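Local coordinates for vesicular integral-membrane protein VIP36 (Canis lupus familiaris, PDB 2DUR) that acts as a calcium-dependent lectin of the early secretory pathway, binding high-mannose glycans and helping to transport and sort the glycoproteins that carry them, at residues Pro98-Lys103 and Ala110-Thr115. Residues are numbered along the deposited sequence; the frame is centred on the assembly and turned at random.
With CA (calcium ion), chain E.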
ATOM      1  N   PRO A  98     -13.436   2.647  -6.024  1.00 20.02           N
ATOM      2  CA  PRO A  98     -13.347   4.002  -5.500  1.00 19.80           C
ATOM      3  C   PRO A  98     -12.282   4.209  -4.417  1.00 19.23           C
ATOM      4  O   PRO A  98     -12.090   5.335  -3.945  1.00 19.21           O
ATOM      5  CB  PRO A  98     -14.742   4.204  -4.891  1.00 19.63           C
ATOM      6  CG  PRO A  98     -15.116   2.814  -4.374  1.00 20.51           C
ATOM      7  CD  PRO A  98     -14.545   1.874  -5.420  1.00 19.91           C
ATOM      8  N   VAL A  99     -11.633   3.125  -3.992  1.00 18.53           N
ATOM      9  CA  VAL A  99     -10.668   3.227  -2.898  1.00 16.98           C
ATOM     10  C   VAL A  99      -9.260   3.398  -3.496  1.00 17.56           C
ATOM     11  O   VAL A  99      -8.572   2.420  -3.779  1.00 16.80           O
ATOM     12  CB  VAL A  99     -10.735   2.042  -1.923  1.00 17.38           C
ATOM     13  CG1 VAL A  99      -9.892   2.363  -0.712  1.00 15.24           C
ATOM     14  CG2 VAL A  99     -12.181   1.793  -1.463  1.00 18.26           C
ATOM     15  N   PHE A 100      -8.893   4.652  -3.726  1.00 16.87           N
ATOM     16  CA  PHE A 100      -7.654   4.965  -4.465  1.00 17.30           C
ATOM     17  C   PHE A 100      -7.463   4.051  -5.666  1.00 18.31           C
ATOM     18  O   PHE A 100      -6.354   3.568  -5.929  1.00 17.91           O
ATOM     19  CB  PHE A 100      -6.458   4.899  -3.501  1.00 17.12           C
ATOM     20  CG  PHE A 100      -6.630   5.780  -2.313  1.00 17.42           C
ATOM     21  CD1 PHE A 100      -6.381   7.149  -2.396  1.00 17.94           C
ATOM     22  CD2 PHE A 100      -7.132   5.261  -1.109  1.00 15.27           C
ATOM     23  CE1 PHE A 100      -6.568   7.994  -1.304  1.00 16.96           C
ATOM     24  CE2 PHE A 100      -7.330   6.099  -0.013  1.00 16.81           C
ATOM     25  CZ  PHE A 100      -7.050   7.460  -0.088  1.00 17.57           C
ATOM     26  N   GLY A 101      -8.527   3.844  -6.432  1.00 18.69           N
ATOM     27  CA  GLY A 101      -8.418   3.067  -7.654  1.00 19.29           C
ATOM     28  C   GLY A 101      -8.788   1.614  -7.591  1.00 20.03           C
ATOM     29  O   GLY A 101      -8.945   1.001  -8.646  1.00 22.35           O
ATOM     30  N   SER A 102      -8.963   1.041  -6.383  1.00 18.31           N
ATOM     31  CA  SER A 102      -9.252  -0.373  -6.210  1.00 17.95           C
ATOM     32  C   SER A 102     -10.596  -0.597  -5.460  1.00 17.60           C
ATOM     33  O   SER A 102     -11.196   0.361  -4.954  1.00 17.71           O
ATOM     34  CB  SER A 102      -8.111  -1.029  -5.418  1.00 18.09           C
ATOM     35  OG  SER A 102      -8.232  -2.439  -5.357  1.00 15.97           O
ATOM     36  N   LYS A 103     -11.027  -1.848  -5.387  1.00 17.93           N
ATOM     37  CA  LYS A 103     -12.368  -2.188  -4.864  1.00 18.90           C
ATOM     38  C   LYS A 103     -12.532  -1.843  -3.396  1.00 18.27           C
ATOM     39  O   LYS A 103     -11.584  -1.915  -2.603  1.00 17.47           O
ATOM     40  CB  LYS A 103     -12.705  -3.677  -5.098  1.00 18.82           C
ATOM     41  CG  LYS A 103     -11.970  -4.647  -4.205  1.00 20.39           C
ATOM     42  CD  LYS A 103     -12.234  -6.146  -4.517  1.00 21.28           C
ATOM     43  CE  LYS A 103     -13.698  -6.539  -4.325  1.00 27.21           C
ATOM     44  NZ  LYS A 103     -14.183  -6.541  -2.920  1.00 28.43           N
ATOM     45  N   ALA A 110      -5.071  -2.655   3.947  1.00 14.93           N
ATOM     46  CA  ALA A 110      -4.776  -1.464   3.128  1.00 14.26           C
ATOM     47  C   ALA A 110      -3.909  -0.506   3.898  1.00 15.46           C
ATOM     48  O   ALA A 110      -4.096  -0.320   5.100  1.00 15.53           O
ATOM     49  CB  ALA A 110      -6.071  -0.748   2.733  1.00 15.63           C
ATOM     50  N   ILE A 111      -2.930   0.080   3.201  1.00 15.00           N
ATOM     51  CA  ILE A 111      -2.197   1.216   3.710  1.00 15.85           C
ATOM     52  C   ILE A 111      -2.511   2.356   2.734  1.00 15.29           C
ATOM     53  O   ILE A 111      -2.186   2.287   1.532  1.00 15.90           O
ATOM     54  CB  ILE A 111      -0.671   0.953   3.804  1.00 16.15           C
ATOM     55  CG1 ILE A 111      -0.386  -0.380   4.548  1.00 17.55           C
ATOM     56  CG2 ILE A 111       0.047   2.163   4.447  1.00 16.13           C
ATOM     57  CD1 ILE A 111      -0.215  -1.579   3.637  1.00 20.11           C
ATOM     58  N   PHE A 112      -3.138   3.408   3.250  1.00 14.99           N
ATOM     59  CA  PHE A 112      -3.535   4.532   2.398  1.00 15.45           C
ATOM     60  C   PHE A 112      -2.580   5.686   2.591  1.00 16.21           C
ATOM     61  O   PHE A 112      -2.299   6.055   3.722  1.00 16.73           O
ATOM     62  CB  PHE A 112      -4.921   5.029   2.817  1.00 14.81           C
ATOM     63  CG  PHE A 112      -6.000   3.992   2.747  1.00 15.74           C
ATOM     64  CD1 PHE A 112      -6.164   3.196   1.613  1.00 15.71           C
ATOM     65  CD2 PHE A 112      -6.837   3.802   3.842  1.00 16.20           C
ATOM     66  CE1 PHE A 112      -7.195   2.242   1.545  1.00 16.95           C
ATOM     67  CE2 PHE A 112      -7.888   2.893   3.776  1.00 16.80           C
ATOM     68  CZ  PHE A 112      -8.046   2.095   2.646  1.00 15.13           C
ATOM     69  N   LEU A 113      -2.158   6.309   1.489  1.00 16.26           N
ATOM     70  CA  LEU A 113      -1.345   7.534   1.527  1.00 17.06           C
ATOM     71  C   LEU A 113      -2.261   8.594   0.899  1.00 17.05           C
ATOM     72  O   LEU A 113      -2.317   8.743  -0.331  1.00 16.88           O
ATOM     73  CB  LEU A 113      -0.074   7.337   0.692  1.00 18.73           C
ATOM     74  CG  LEU A 113       1.009   6.440   1.297  1.00 19.72           C
ATOM     75  CD1 LEU A 113       0.623   4.996   1.139  1.00 21.64           C
ATOM     76  CD2 LEU A 113       2.336   6.691   0.585  1.00 21.62           C
ATOM     77  N   ASP A 114      -3.026   9.269   1.753  1.00 16.09           N
ATOM     78  CA  ASP A 114      -4.129  10.149   1.325  1.00 17.01           C
ATOM     79  C   ASP A 114      -3.618  11.590   1.314  1.00 17.17           C
ATOM     80  O   ASP A 114      -3.182  12.086   2.342  1.00 18.57           O
ATOM     81  CB  ASP A 114      -5.292   9.976   2.330  1.00 16.30           C
ATOM     82  CG  ASP A 114      -6.562  10.725   1.927  1.00 17.35           C
ATOM     83  OD1 ASP A 114      -7.645  10.459   2.524  1.00 16.96           O
ATOM     84  OD2 ASP A 114      -6.492  11.573   1.012  1.00 17.65           O
ATOM     85  N   THR A 115      -3.683  12.265   0.160  1.00 18.18           N
ATOM     86  CA  THR A 115      -3.115  13.594   0.019  1.00 18.30           C
ATOM     87  C   THR A 115      -4.137  14.733   0.024  1.00 19.79           C
ATOM     88  O   THR A 115      -3.765  15.893  -0.042  1.00 21.07           O
ATOM     89  CB  THR A 115      -2.337  13.723  -1.298  1.00 18.05           C
ATOM     90  OG1 THR A 115      -3.236  13.481  -2.376  1.00 19.85           O
ATOM     91  CG2 THR A 115      -1.165  12.713  -1.390  1.00 18.37           C
TER
HETATM   92 CA    CA E   1      -8.946  12.021   1.052  1.00 17.68          CA
HETATM   93  O   HOH W   1      -8.234  11.754  -1.266  1.00 17.18           O
HETATM   94  O   HOH W   2     -10.308   9.995   0.963  1.00 17.67           O
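The rings of Phe100 and Phe112 pack obliquely, with their planes inclined by 36° and centroids 5.3 Å apart. Phe100 presents its CD2-CE2 side to CD1 of Phe112, closest at CE2, 3.5 Å from that atom. Asp114 lies at the edge of the Phe100 ring, where Phe100 CZ comes within 3.9 Å of the carboxylate carbon, Asp114 CG; ring and carboxylate planes stand 74° apart. At the far end of the Phe112 ring, CE1 receives the methyl CG1 of Val99 at 3.5 Å, again from an oblique direction. With CG1 anti to the backbone N (chi1 -170°), Val99 turns this methyl to CE1 and CZ of the Phe112 ring. The contact is largely apolar, its most polar part being the border of Phe100 with the carboxylate. Asp114 grips the calcium ion with both oxygens, OD1 and OD2 each 2.5 Å from the metal, and two waters also bind the ion. The CZ edge of Phe100 thus packs beside CB and the carboxylate of a calcium ligand, and the charge of Asp114 is probably balanced largely by the calcium. Val99 and Phe100 project from a type I' turn running from Val99 to Ser102, closed at its base by a reciprocal pair of backbone hydrogen bonds between Val99 and Ser102. Tyr116, Asn118 and Asp145 complete the protein ligands of the calcium, while Asp83 of the carbohydrate site lies close to Phe100. In this L-type lectin domain, a legume-lectin-like beta sandwich, the turn belongs to the loop after strand 96-97 and lies over the sheet containing strand 109-114. Tyr140 meets both phenylalanine rings; Phe100 also touches Ala86 on strand 84-90, and Phe112 rests against Ser130 and Met132 on strand 128-135, the two strands that flank 109-114.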